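Local coordinates for protein adenosine deaminase (Burkholderia ambifaria, PDB 4GXW) that probably deaminates adenosine or a related purine at a zinc site, as a metal-dependent hydrolase of the adenosine and AMP deaminase family, at residues Tyr86-Pro91 with Arg95-Glu100; Ala113-Asn118 with Ala135-Gly140; Thr19-Ala24 with Asp362-Asp367; Gly7-Ala12 with Trp314-Ser319; Arg194-Phe199 with Val227-Asp232. All coordinates share one frame; numbering follows the deposited sequence.

Interaction 1: residues Tyr86-Pro91 with Arg95-Glu100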
# COMPACT_ATOMS: atom_id res chain seq x y z
N TYR A 86 -0.82 7.39 21.53
CA TYR A 86 -1.79 7.08 22.58
C TYR A 86 -2.29 5.63 22.65
O TYR A 86 -2.64 5.15 23.73
CB TYR A 86 -3.01 8.01 22.48
CG TYR A 86 -2.65 9.48 22.63
CD1 TYR A 86 -2.18 9.96 23.84
CD2 TYR A 86 -2.77 10.36 21.57
CE1 TYR A 86 -1.84 11.29 23.99
CE2 TYR A 86 -2.43 11.70 21.71
CZ TYR A 86 -1.97 12.15 22.93
OH TYR A 86 -1.63 13.47 23.09
N LEU A 87 -2.34 4.95 21.52
CA LEU A 87 -3.07 3.68 21.47
C LEU A 87 -2.20 2.43 21.54
O LEU A 87 -2.56 1.45 22.19
CB LEU A 87 -3.93 3.58 20.21
CG LEU A 87 -5.38 4.04 20.31
CD1 LEU A 87 -5.41 5.54 20.41
CD2 LEU A 87 -6.18 3.54 19.11
N LEU A 88 -1.08 2.45 20.83
CA LEU A 88 -0.21 1.28 20.75
C LEU A 88 0.78 1.37 21.91
O LEU A 88 1.76 2.13 21.85
CB LEU A 88 0.51 1.25 19.39
CG LEU A 88 -0.44 1.18 18.19
CD1 LEU A 88 0.30 1.42 16.88
CD2 LEU A 88 -1.20 -0.15 18.14
N THR A 89 0.51 0.62 22.97
CA THR A 89 1.29 0.76 24.20
C THR A 89 2.06 -0.49 24.62
O THR A 89 2.84 -0.45 25.57
CB THR A 89 0.41 1.22 25.38
OG1 THR A 89 -0.55 0.21 25.69
CG2 THR A 89 -0.31 2.54 25.04
N ARG A 90 1.83 -1.60 23.91
CA ARG A 90 2.52 -2.86 24.20
C ARG A 90 2.88 -3.52 22.89
O ARG A 90 2.13 -3.39 21.92
CB ARG A 90 1.61 -3.83 24.96
CG ARG A 90 0.98 -3.31 26.23
CD ARG A 90 0.16 -4.40 26.89
NE ARG A 90 -0.62 -3.92 28.02
CZ ARG A 90 -1.11 -4.70 28.99
NH1 ARG A 90 -0.90 -6.01 28.95
NH2 ARG A 90 -1.81 -4.17 29.98
N PRO A 91 4.00 -4.26 22.84
CA PRO A 91 4.34 -5.02 21.63
C PRO A 91 3.18 -5.85 21.14
O PRO A 91 2.97 -5.94 19.93
CB PRO A 91 5.47 -5.94 22.11
CG PRO A 91 6.15 -5.16 23.19
CD PRO A 91 5.05 -4.36 23.88
N ARG A 95 1.43 -7.00 17.29
CA ARG A 95 1.13 -8.36 16.85
C ARG A 95 -0.33 -8.43 16.40
O ARG A 95 -0.64 -8.93 15.31
CB ARG A 95 1.34 -9.37 17.98
CG ARG A 95 1.02 -10.81 17.55
CD ARG A 95 0.59 -11.72 18.70
NE ARG A 95 -0.45 -11.12 19.53
CZ ARG A 95 -1.75 -11.11 19.25
NH1 ARG A 95 -2.22 -11.70 18.15
NH2 ARG A 95 -2.59 -10.52 20.08
N ARG A 96 -1.22 -7.94 17.25
CA ARG A 96 -2.65 -7.99 16.95
C ARG A 96 -3.01 -7.30 15.64
O ARG A 96 -3.73 -7.86 14.80
CB ARG A 96 -3.49 -7.41 18.10
CG ARG A 96 -4.98 -7.49 17.84
CD ARG A 96 -5.77 -6.98 19.03
NE ARG A 96 -7.20 -7.00 18.75
CZ ARG A 96 -8.14 -6.69 19.63
NH1 ARG A 96 -7.82 -6.36 20.86
NH2 ARG A 96 -9.42 -6.73 19.27
N ILE A 97 -2.53 -6.08 15.44
CA ILE A 97 -2.94 -5.36 14.24
C ILE A 97 -2.31 -5.95 12.97
O ILE A 97 -2.94 -5.92 11.91
CB ILE A 97 -2.79 -3.82 14.34
CG1 ILE A 97 -1.34 -3.39 14.54
CG2 ILE A 97 -3.69 -3.28 15.46
CD1 ILE A 97 -1.16 -1.89 14.44
N ALA A 98 -1.11 -6.52 13.09
CA ALA A 98 -0.51 -7.21 11.94
C ALA A 98 -1.34 -8.44 11.57
O ALA A 98 -1.65 -8.67 10.40
CB ALA A 98 0.94 -7.58 12.23
N TYR A 99 -1.71 -9.22 12.58
CA TYR A 99 -2.48 -10.44 12.37
C TYR A 99 -3.84 -10.12 11.77
O TYR A 99 -4.28 -10.78 10.82
CB TYR A 99 -2.63 -11.19 13.70
CG TYR A 99 -3.43 -12.46 13.64
CD1 TYR A 99 -2.87 -13.65 13.20
CD2 TYR A 99 -4.77 -12.49 14.05
CE1 TYR A 99 -3.60 -14.82 13.18
CE2 TYR A 99 -5.51 -13.66 14.03
CZ TYR A 99 -4.92 -14.82 13.58
OH TYR A 99 -5.65 -16.00 13.55
N GLU A 100 -4.50 -9.08 12.29
CA GLU A 100 -5.83 -8.72 11.80
C GLU A 100 -5.81 -8.15 10.39
O GLU A 100 -6.71 -8.42 9.59
CB GLU A 100 -6.55 -7.78 12.78
CG GLU A 100 -6.85 -8.47 14.10
CD GLU A 100 -7.64 -7.63 15.09
OE1 GLU A 100 -7.93 -6.44 14.80
OE2 GLU A 100 -7.98 -8.16 16.17
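Ile97 meets Leu88 at the turn between helix 77-87 and helix 91-106. From CB, which is directed at residues 86-91, Ile97 sends CG1 into the space between its own backbone N and carbonyl carbon (chi1 62°), and from there CD1 runs on to Leu88. The methyl groups face each other tip to tip, with Ile97 CD1 4.1 Å from Leu88 CD2. The leucine starts out less well aimed, but its CD2 branch closes the distance. Two branched aliphatic residues suit this buried spot, where they make a purely apolar contact. The backbone supplies the second link: Arg95 N donates to Pro91 O over 3.2 Å. This is the i to i+4 bond of the first turn of helix 91-106, a position that tolerates proline because its nitrogen needs no hydrogen there. Thr89 N and Arg90 N, just ahead, are taken by the Asp93 carboxylate, while Arg95 itself forms a salt bridge with Asp92. Around this helical hairpin, Leu87 packs on helix 44-54, and Pro91 and Arg95 lean on helix 130-148.

Interaction 2: residues Ala113-Asn118 with Ala135-Gly140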
# COMPACT_ATOMS: atom_id res chain seq x y z
N ALA A 113 1.40 -10.26 1.05
CA ALA A 113 1.26 -8.85 1.41
C ALA A 113 2.57 -8.31 1.96
O ALA A 113 3.16 -8.90 2.87
CB ALA A 113 0.16 -8.66 2.45
N GLU A 114 3.03 -7.18 1.42
CA GLU A 114 4.19 -6.49 1.97
C GLU A 114 3.68 -5.17 2.51
O GLU A 114 3.04 -4.40 1.77
CB GLU A 114 5.25 -6.29 0.88
CG GLU A 114 5.57 -7.59 0.17
CD GLU A 114 6.69 -7.50 -0.85
OE1 GLU A 114 7.33 -6.43 -0.97
OE2 GLU A 114 6.92 -8.51 -1.54
N PHE A 115 3.91 -4.92 3.80
CA PHE A 115 3.29 -3.78 4.47
C PHE A 115 4.28 -2.91 5.24
O PHE A 115 5.32 -3.39 5.70
CB PHE A 115 2.11 -4.24 5.36
CG PHE A 115 2.50 -5.17 6.48
CD1 PHE A 115 2.58 -6.54 6.28
CD2 PHE A 115 2.76 -4.67 7.75
CE1 PHE A 115 2.92 -7.40 7.34
CE2 PHE A 115 3.09 -5.52 8.79
CZ PHE A 115 3.18 -6.89 8.59
N PHE A 116 3.94 -1.63 5.35
CA PHE A 116 4.80 -0.60 5.93
C PHE A 116 4.53 -0.39 7.42
O PHE A 116 3.37 -0.36 7.86
CB PHE A 116 4.57 0.74 5.24
CG PHE A 116 4.85 0.74 3.75
CD1 PHE A 116 6.03 0.23 3.23
CD2 PHE A 116 3.92 1.26 2.86
CE1 PHE A 116 6.28 0.25 1.86
CE2 PHE A 116 4.17 1.29 1.49
CZ PHE A 116 5.36 0.77 1.00
N TRP A 117 5.60 -0.21 8.19
CA TRP A 117 5.51 0.12 9.61
C TRP A 117 6.62 1.12 9.91
O TRP A 117 7.75 0.91 9.47
CB TRP A 117 5.70 -1.14 10.46
CG TRP A 117 6.13 -0.88 11.89
CD1 TRP A 117 5.46 -0.16 12.85
CD2 TRP A 117 7.33 -1.37 12.53
NE1 TRP A 117 6.17 -0.17 14.04
CE2 TRP A 117 7.31 -0.92 13.86
CE3 TRP A 117 8.39 -2.17 12.09
CZ2 TRP A 117 8.34 -1.21 14.75
CZ3 TRP A 117 9.40 -2.46 12.98
CH2 TRP A 117 9.37 -1.98 14.30
N ASN A 118 6.30 2.20 10.62
CA ASN A 118 7.31 3.19 11.00
C ASN A 118 7.89 2.93 12.38
O ASN A 118 7.25 3.21 13.40
CB ASN A 118 6.74 4.61 10.97
CG ASN A 118 6.14 4.99 9.64
OD1 ASN A 118 4.92 4.90 9.46
ND2 ASN A 118 6.98 5.44 8.70
N ALA A 135 9.71 -8.28 16.79
CA ALA A 135 9.38 -9.66 17.13
C ALA A 135 7.86 -9.86 17.19
O ALA A 135 7.35 -10.88 16.73
CB ALA A 135 10.03 -10.07 18.44
N ALA A 136 7.15 -8.89 17.74
CA ALA A 136 5.70 -9.00 17.87
C ALA A 136 5.02 -8.98 16.50
O ALA A 136 4.11 -9.77 16.22
CB ALA A 136 5.16 -7.90 18.75
N ILE A 137 5.45 -8.07 15.63
CA ILE A 137 4.89 -8.03 14.28
C ILE A 137 5.17 -9.33 13.54
O ILE A 137 4.28 -9.88 12.88
CB ILE A 137 5.42 -6.81 13.48
CG1 ILE A 137 4.93 -5.51 14.13
CG2 ILE A 137 4.96 -6.88 12.03
CD1 ILE A 137 5.62 -4.25 13.62
N VAL A 138 6.39 -9.84 13.65
CA VAL A 138 6.78 -11.08 13.00
C VAL A 138 5.93 -12.26 13.51
O VAL A 138 5.53 -13.13 12.73
CB VAL A 138 8.29 -11.36 13.17
CG1 VAL A 138 8.64 -12.77 12.76
CG2 VAL A 138 9.09 -10.36 12.33
N THR A 139 5.61 -12.27 14.80
CA THR A 139 4.73 -13.29 15.35
C THR A 139 3.35 -13.21 14.70
O THR A 139 2.76 -14.24 14.34
CB THR A 139 4.58 -13.15 16.87
OG1 THR A 139 5.86 -13.38 17.48
CG2 THR A 139 3.58 -14.15 17.42
N GLY A 140 2.84 -11.99 14.55
CA GLY A 140 1.55 -11.80 13.90
C GLY A 140 1.59 -12.32 12.48
O GLY A 140 0.64 -12.97 12.03
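A strand and a later helix of the TIM barrel meet where Phe115 and Trp117, on strand 110-117, receive Ile137 of helix 130-148. The isoleucine splits its work between its two branches. CD1, at the end of the longer one, sits over a face of the Trp117 indole, 3.5 Å from CD2 and 3.7 Å from the centroid of the five-membered ring. It lies only 18° off the ring normal, which makes this a CH-pi contact. The shorter branch, CG2, lies instead at the edge of the Phe115 ring, near its plane, 3.9 Å from CZ. With CG1 beside the backbone N (chi1 -65°) and CG2 beside the carbonyl carbon, one beta-branched residue can serve both rings. In an alternating strand, residues 115 and 117 face the same way, here outward to the helical layer, whereas Phe116 between them turns inward and meets the zinc ligands His35, His37 and His216. Aromatic residues suit the outward positions because they are broad enough to bridge sheet and helix, whose nearest CA atoms, those of Trp117 and Ile137, are 9.4 Å apart. The one polar atom of the indole, NE1, is hydrogen-bonded to Thr122 OG1. Farther along the layer, Phe115 also packs on Met141 and Ile137 on Leu94 of helix 91-106.

Interaction 3: residues Thr19-Ala24 with Asp362-Asp367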
# COMPACT_ATOMS: atom_id res chain seq x y z
N THR A 19 -21.87 -5.27 -11.40
CA THR A 19 -22.88 -6.24 -11.01
C THR A 19 -22.29 -7.21 -10.00
O THR A 19 -21.09 -7.19 -9.74
CB THR A 19 -23.38 -7.04 -12.21
OG1 THR A 19 -22.32 -7.85 -12.71
CG2 THR A 19 -23.85 -6.10 -13.31
N ALA A 20 -23.14 -8.07 -9.44
CA ALA A 20 -22.68 -9.12 -8.54
C ALA A 20 -21.61 -9.97 -9.21
O ALA A 20 -20.64 -10.36 -8.57
CB ALA A 20 -23.84 -9.99 -8.08
N ALA A 21 -21.78 -10.24 -10.51
CA ALA A 21 -20.79 -11.00 -11.28
C ALA A 21 -19.42 -10.33 -11.25
O ALA A 21 -18.39 -10.99 -11.03
CB ALA A 21 -21.27 -11.18 -12.71
N HIS A 22 -19.40 -9.02 -11.48
CA HIS A 22 -18.16 -8.25 -11.41
C HIS A 22 -17.55 -8.35 -10.03
O HIS A 22 -16.35 -8.58 -9.89
CB HIS A 22 -18.41 -6.79 -11.77
CG HIS A 22 -18.74 -6.55 -13.21
ND1 HIS A 22 -20.04 -6.49 -13.67
CD2 HIS A 22 -17.95 -6.38 -14.29
CE1 HIS A 22 -20.03 -6.28 -14.97
NE2 HIS A 22 -18.77 -6.21 -15.38
N ARG A 23 -18.37 -8.17 -8.99
CA ARG A 23 -17.84 -8.23 -7.63
C ARG A 23 -17.24 -9.59 -7.30
O ARG A 23 -16.21 -9.66 -6.62
CB ARG A 23 -18.90 -7.82 -6.61
CG ARG A 23 -19.31 -6.35 -6.74
CD ARG A 23 -20.38 -5.94 -5.75
NE ARG A 23 -20.69 -4.52 -5.93
CZ ARG A 23 -21.69 -4.05 -6.65
NH1 ARG A 23 -22.54 -4.89 -7.25
NH2 ARG A 23 -21.86 -2.75 -6.77
N ALA A 24 -17.86 -10.66 -7.80
CA ALA A 24 -17.34 -12.00 -7.59
C ALA A 24 -15.98 -12.14 -8.28
O ALA A 24 -15.06 -12.75 -7.73
CB ALA A 24 -18.33 -13.05 -8.10
N ASP A 362 -13.40 -15.99 -17.92
CA ASP A 362 -14.44 -16.75 -18.62
C ASP A 362 -15.69 -16.92 -17.76
O ASP A 362 -16.82 -16.89 -18.27
CB ASP A 362 -13.92 -18.12 -19.07
CG ASP A 362 -13.19 -18.08 -20.40
OD1 ASP A 362 -13.14 -17.00 -21.03
OD2 ASP A 362 -12.69 -19.13 -20.84
N THR A 363 -15.50 -17.08 -16.46
CA THR A 363 -16.64 -17.25 -15.55
C THR A 363 -17.42 -15.95 -15.38
O THR A 363 -18.65 -15.98 -15.23
CB THR A 363 -16.19 -17.87 -14.21
OG1 THR A 363 -15.68 -19.18 -14.46
CG2 THR A 363 -17.34 -17.95 -13.22
N LEU A 364 -16.72 -14.83 -15.45
CA LEU A 364 -17.39 -13.53 -15.47
C LEU A 364 -18.35 -13.45 -16.65
O LEU A 364 -19.49 -13.03 -16.50
CB LEU A 364 -16.37 -12.39 -15.48
CG LEU A 364 -16.91 -10.97 -15.70
CD1 LEU A 364 -17.93 -10.59 -14.64
CD2 LEU A 364 -15.77 -9.96 -15.71
N ALA A 365 -17.90 -13.89 -17.82
CA ALA A 365 -18.76 -13.92 -19.00
C ALA A 365 -19.95 -14.85 -18.79
O ALA A 365 -21.08 -14.52 -19.14
CB ALA A 365 -17.96 -14.35 -20.23
N ALA A 366 -19.71 -16.02 -18.20
CA ALA A 366 -20.79 -16.98 -17.96
C ALA A 366 -21.78 -16.45 -16.93
O ALA A 366 -22.99 -16.63 -17.09
CB ALA A 366 -20.22 -18.33 -17.53
N ASP A 367 -21.28 -15.81 -15.89
CA ASP A 367 -22.15 -15.25 -14.86
C ASP A 367 -23.04 -14.16 -15.43
O ASP A 367 -24.23 -14.09 -15.11
CB ASP A 367 -21.33 -14.66 -13.71
CG ASP A 367 -20.71 -15.71 -12.80
OD1 ASP A 367 -21.11 -16.89 -12.86
OD2 ASP A 367 -19.83 -15.33 -12.01
O HOH W 1 -17.84 -13.51 -12.20
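Water 1 joins Ala21 and Asp367 by donating to both: one hydrogen goes to Ala21 O at 2.8 Å, the other to Asp367 OD2 at 2.7 Å. It thus ties a main-chain carbonyl of helix 20-28 to a carboxylate of helix 343-371. Beside this bridge the packing is direct. Ala21 CB touches Asp367 CB at 3.6 Å, and alanine fits here because a single methyl lets the backbones come close, their CA atoms being 5.7 Å apart. Leu364 fills the neighbouring position: its CG stands opposite the backbone N (chi1 172°), which brings CD1 within 3.9 Å of Ala21 CB. Residues 20-24 and 362-367 run nearly antiparallel, their axes at 162°, so the N-terminal helix lies against the long C-terminal one, well away from the zinc site and joining the two ends of the chain. The same Leu364 CD1 also stands over one face of the His22 ring, toward its rim. That imidazole is held from within its own segment, for His22 ND1 is hydrogen-bonded to Thr19 OG1 at 2.8 Å. Thr19 N also points its hydrogen at His22 ND1 from 3.2 Å, 30° out of the ring plane. Threonine at the N-cap can thus grip the histidine with both its amide and its hydroxyl, and Phe318 packs on the imidazole as well.

Interaction 4: residues Gly7-Ala12 with Trp314-Ser319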
# COMPACT_ATOMS: atom_id res chain seq x y z
N GLY A 7 -14.76 3.27 -1.17
CA GLY A 7 -13.94 4.37 -0.67
C GLY A 7 -14.65 5.72 -0.69
O GLY A 7 -14.01 6.76 -0.53
N ASN A 8 -15.96 5.70 -0.88
CA ASN A 8 -16.74 6.94 -1.00
C ASN A 8 -16.17 7.91 -2.04
O ASN A 8 -16.26 9.13 -1.88
CB ASN A 8 -16.89 7.64 0.35
CG ASN A 8 -17.60 6.77 1.38
OD1 ASN A 8 -18.38 5.89 1.03
ND2 ASN A 8 -17.32 7.03 2.66
N VAL A 9 -15.58 7.36 -3.10
CA VAL A 9 -15.07 8.16 -4.20
C VAL A 9 -16.25 8.66 -5.04
O VAL A 9 -17.37 8.14 -4.90
CB VAL A 9 -14.07 7.36 -5.06
CG1 VAL A 9 -12.96 6.77 -4.19
CG2 VAL A 9 -14.79 6.25 -5.83
N PRO A 10 -16.03 9.66 -5.90
CA PRO A 10 -17.13 10.12 -6.75
C PRO A 10 -17.75 8.99 -7.58
O PRO A 10 -17.05 8.08 -8.02
CB PRO A 10 -16.45 11.13 -7.68
CG PRO A 10 -15.35 11.70 -6.83
CD PRO A 10 -14.86 10.56 -5.98
N ALA A 11 -19.06 9.06 -7.79
CA ALA A 11 -19.77 8.02 -8.53
C ALA A 11 -19.20 7.91 -9.93
O ALA A 11 -18.80 8.91 -10.52
CB ALA A 11 -21.25 8.31 -8.57
N ALA A 12 -19.13 6.69 -10.45
CA ALA A 12 -18.60 6.46 -11.79
C ALA A 12 -19.41 7.22 -12.84
O ALA A 12 -20.63 7.27 -12.77
CB ALA A 12 -18.59 4.98 -12.11
N TRP A 314 -9.17 -3.06 -6.75
CA TRP A 314 -9.17 -3.62 -8.09
C TRP A 314 -10.42 -3.21 -8.89
O TRP A 314 -10.33 -2.82 -10.06
CB TRP A 314 -8.98 -5.15 -8.02
CG TRP A 314 -7.56 -5.47 -7.72
CD1 TRP A 314 -6.95 -5.46 -6.51
CD2 TRP A 314 -6.54 -5.77 -8.69
NE1 TRP A 314 -5.61 -5.75 -6.64
CE2 TRP A 314 -5.33 -5.94 -7.97
CE3 TRP A 314 -6.52 -5.92 -10.08
CZ2 TRP A 314 -4.13 -6.25 -8.60
CZ3 TRP A 314 -5.33 -6.22 -10.70
CH2 TRP A 314 -4.15 -6.39 -9.97
N GLU A 315 -11.58 -3.25 -8.24
CA GLU A 315 -12.83 -2.83 -8.87
C GLU A 315 -12.73 -1.39 -9.42
O GLU A 315 -13.13 -1.14 -10.56
CB GLU A 315 -13.98 -2.92 -7.87
CG GLU A 315 -15.28 -2.31 -8.39
CD GLU A 315 -16.41 -2.39 -7.38
OE1 GLU A 315 -16.40 -3.32 -6.54
OE2 GLU A 315 -17.31 -1.51 -7.41
N LEU A 316 -12.19 -0.47 -8.62
CA LEU A 316 -12.09 0.93 -9.04
C LEU A 316 -11.29 1.12 -10.32
O LEU A 316 -11.62 1.98 -11.14
CB LEU A 316 -11.48 1.78 -7.92
CG LEU A 316 -12.37 2.03 -6.70
CD1 LEU A 316 -11.60 2.80 -5.63
CD2 LEU A 316 -13.64 2.77 -7.10
N MET A 317 -10.25 0.32 -10.51
CA MET A 317 -9.46 0.41 -11.74
C MET A 317 -10.33 0.17 -12.98
O MET A 317 -10.17 0.83 -14.01
CB MET A 317 -8.30 -0.58 -11.71
CG MET A 317 -7.39 -0.43 -10.51
SD MET A 317 -6.53 1.15 -10.41
CE MET A 317 -5.21 0.90 -11.58
N PHE A 318 -11.25 -0.78 -12.85
CA PHE A 318 -12.19 -1.15 -13.90
C PHE A 318 -13.38 -0.19 -13.98
O PHE A 318 -13.78 0.22 -15.07
CB PHE A 318 -12.65 -2.59 -13.65
CG PHE A 318 -13.63 -3.12 -14.66
CD1 PHE A 318 -13.19 -3.78 -15.80
CD2 PHE A 318 -15.00 -3.00 -14.46
CE1 PHE A 318 -14.09 -4.28 -16.73
CE2 PHE A 318 -15.91 -3.50 -15.38
CZ PHE A 318 -15.45 -4.14 -16.52
N SER A 319 -13.97 0.16 -12.84
CA SER A 319 -15.22 0.92 -12.85
C SER A 319 -15.02 2.40 -13.15
O SER A 319 -15.89 3.03 -13.73
CB SER A 319 -15.96 0.76 -11.52
OG SER A 319 -15.18 1.28 -10.45
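Apolar packing joins Val9, in the N-terminal arm, which has no regular structure, to Leu316 on helix 310-319 of this TIM-barrel protein, a helix a little farther along the chain than the zinc ligand Asp301. Val9 CG2 and Leu316 CD2 approach tip to tip at 3.9 Å. Both CB atoms are directed across the contact, and the valine places CG2 between its backbone N and carbonyl carbon, facing the leucine. Such compact aliphatic side chains suit a buried seam between an irregular segment and a helix; Leu272 of helix 269-274 also packs on Val9. Polar bonds lie beside the seam: Val9 O accepts from Thr5 OG1, and Pro10 O is hydrogen-bonded to His320 NE2, tying the arm to the residue just after the helix. The remaining contact pairs a methyl with a backbone oxygen. Alanine is small enough to settle near the last turn of the helix, where Ala12 CB lies 3.7 Å from Ser319 O.

Interaction 5: residues Arg194-Phe199 with Val227-Asp232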
# COMPACT_ATOMS: atom_id res chain seq x y z
N ARG A 194 10.51 17.67 2.21
CA ARG A 194 11.34 16.61 2.78
C ARG A 194 11.76 15.67 1.65
O ARG A 194 11.32 14.52 1.56
CB ARG A 194 10.60 15.84 3.88
CG ARG A 194 10.03 16.71 4.99
CD ARG A 194 11.12 17.44 5.75
NE ARG A 194 11.89 16.51 6.58
CZ ARG A 194 12.96 16.86 7.29
NH1 ARG A 194 13.41 18.11 7.27
NH2 ARG A 194 13.58 15.95 8.02
N PRO A 195 12.63 16.17 0.76
CA PRO A 195 12.91 15.44 -0.48
C PRO A 195 13.72 14.17 -0.25
O PRO A 195 14.44 14.05 0.74
CB PRO A 195 13.68 16.47 -1.31
CG PRO A 195 14.37 17.29 -0.30
CD PRO A 195 13.38 17.43 0.83
N PRO A 196 13.63 13.22 -1.19
CA PRO A 196 14.24 11.90 -0.96
C PRO A 196 15.76 11.91 -0.79
O PRO A 196 16.27 11.09 -0.02
CB PRO A 196 13.81 11.10 -2.20
CG PRO A 196 13.50 12.15 -3.25
CD PRO A 196 12.89 13.28 -2.47
N GLU A 197 16.45 12.82 -1.46
CA GLU A 197 17.91 12.88 -1.33
C GLU A 197 18.39 13.23 0.08
O GLU A 197 19.53 12.96 0.44
CB GLU A 197 18.52 13.82 -2.38
CG GLU A 197 18.16 15.30 -2.23
CD GLU A 197 16.92 15.72 -3.00
OE1 GLU A 197 16.03 14.87 -3.28
OE2 GLU A 197 16.82 16.94 -3.32
N LEU A 198 17.51 13.81 0.89
CA LEU A 198 17.85 14.10 2.28
C LEU A 198 18.23 12.82 3.03
O LEU A 198 19.02 12.85 3.98
CB LEU A 198 16.66 14.79 2.96
CG LEU A 198 16.77 15.25 4.41
CD1 LEU A 198 17.96 16.21 4.56
CD2 LEU A 198 15.47 15.92 4.85
N PHE A 199 17.68 11.69 2.57
CA PHE A 199 17.79 10.39 3.23
C PHE A 199 18.75 9.44 2.51
O PHE A 199 18.65 8.22 2.64
CB PHE A 199 16.39 9.79 3.38
CG PHE A 199 15.48 10.69 4.16
CD1 PHE A 199 15.48 10.65 5.55
CD2 PHE A 199 14.69 11.65 3.52
CE1 PHE A 199 14.69 11.51 6.29
CE2 PHE A 199 13.90 12.51 4.26
CZ PHE A 199 13.90 12.44 5.64
N VAL A 227 10.81 11.49 -8.11
CA VAL A 227 10.79 10.14 -8.65
C VAL A 227 12.15 9.78 -9.25
O VAL A 227 12.69 8.69 -9.01
CB VAL A 227 9.67 9.98 -9.70
CG1 VAL A 227 9.60 8.53 -10.21
CG2 VAL A 227 8.33 10.39 -9.10
N GLU A 228 12.69 10.70 -10.05
CA GLU A 228 14.02 10.51 -10.61
C GLU A 228 15.08 10.28 -9.53
O GLU A 228 15.93 9.39 -9.65
CB GLU A 228 14.41 11.72 -11.49
CG GLU A 228 15.77 11.56 -12.15
CD GLU A 228 16.21 12.81 -12.88
OE1 GLU A 228 15.83 13.93 -12.45
OE2 GLU A 228 16.95 12.67 -13.88
N THR A 229 15.04 11.08 -8.47
CA THR A 229 15.99 10.92 -7.37
C THR A 229 15.83 9.55 -6.69
O THR A 229 16.83 8.87 -6.42
CB THR A 229 15.82 12.06 -6.35
OG1 THR A 229 16.13 13.29 -7.00
CG2 THR A 229 16.77 11.86 -5.17
N ALA A 230 14.60 9.12 -6.43
CA ALA A 230 14.39 7.81 -5.82
C ALA A 230 14.98 6.69 -6.68
O ALA A 230 15.69 5.80 -6.17
CB ALA A 230 12.92 7.56 -5.58
N VAL A 231 14.70 6.74 -7.98
CA VAL A 231 15.14 5.67 -8.86
C VAL A 231 16.64 5.72 -9.16
O VAL A 231 17.31 4.69 -9.14
CB VAL A 231 14.32 5.68 -10.17
CG1 VAL A 231 14.86 4.65 -11.15
CG2 VAL A 231 12.85 5.44 -9.86
N ASP A 232 17.17 6.91 -9.42
CA ASP A 232 18.54 7.03 -9.92
C ASP A 232 19.59 7.49 -8.91
O ASP A 232 20.78 7.37 -9.20
CB ASP A 232 18.58 7.92 -11.17
CG ASP A 232 17.90 7.28 -12.35
OD1 ASP A 232 17.97 6.04 -12.47
OD2 ASP A 232 17.30 8.01 -13.17
O HOH W 2 14.55 15.07 -5.57
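This is a mixed packing and water-bridged contact on the outside of the barrel, between the loop that follows strand 184-188 and helix 224-232. Thr229 is its centre, meeting Pro196 and Glu197 at roughly right angles. Its methyl, CG2, does the touching: it lies 3.8 Å from Pro196 CG and 3.6 Å from Glu197 OE1. The hydroxyl takes part through water 2: Thr229 OG1 donates to it at 2.8 Å, and the water donates in turn to Glu197 OE1 at 2.7 Å. Threonine suits the place because one branch can pack while the other bonds; Arg225 O, one turn back, is a second acceptor within reach, so the one hydroxyl proton is shared or alternates between it and the water. Glu197 reaches the water by folding over: CG stands between the backbone N and the carbonyl carbon (chi1 66°) and the chain bends again at chi2 (-91°). Proline suits the first residue of the 3-10 segment 196-198, having no N-H to give and a phi already near helical; its ring also packs on Leu234. A loop leading from one barrel strand into its helix, leaning on the helix after the next strand, 212-217, is the neighbour-to-neighbour packing of a beta-alpha TIM barrel.

Interactions 1 and 2 form one continuous patch, their centres 10 Å apart: Pro91 O lies 3.2 Å from Ala136 CB, and Arg95 CB 3.3 Å from Ala136 O. Interaction 2 comes near the metal, with the Phe115 side chain about 10 Å from the zinc ion. Interaction 5, in series along the chain, lies about 25 Å from interaction 2 between centres, and its Pro196 side chain is about 8 Å from that of the zinc ligand His216. Interactions 3 and 4 cross in sequence and join the terminal segments to the body; they touch where His22 CD2 meets Phe318 CE2 at 3.7 Å. Interactions 3 and 5 are the most distant pair, with centres 43 Å apart.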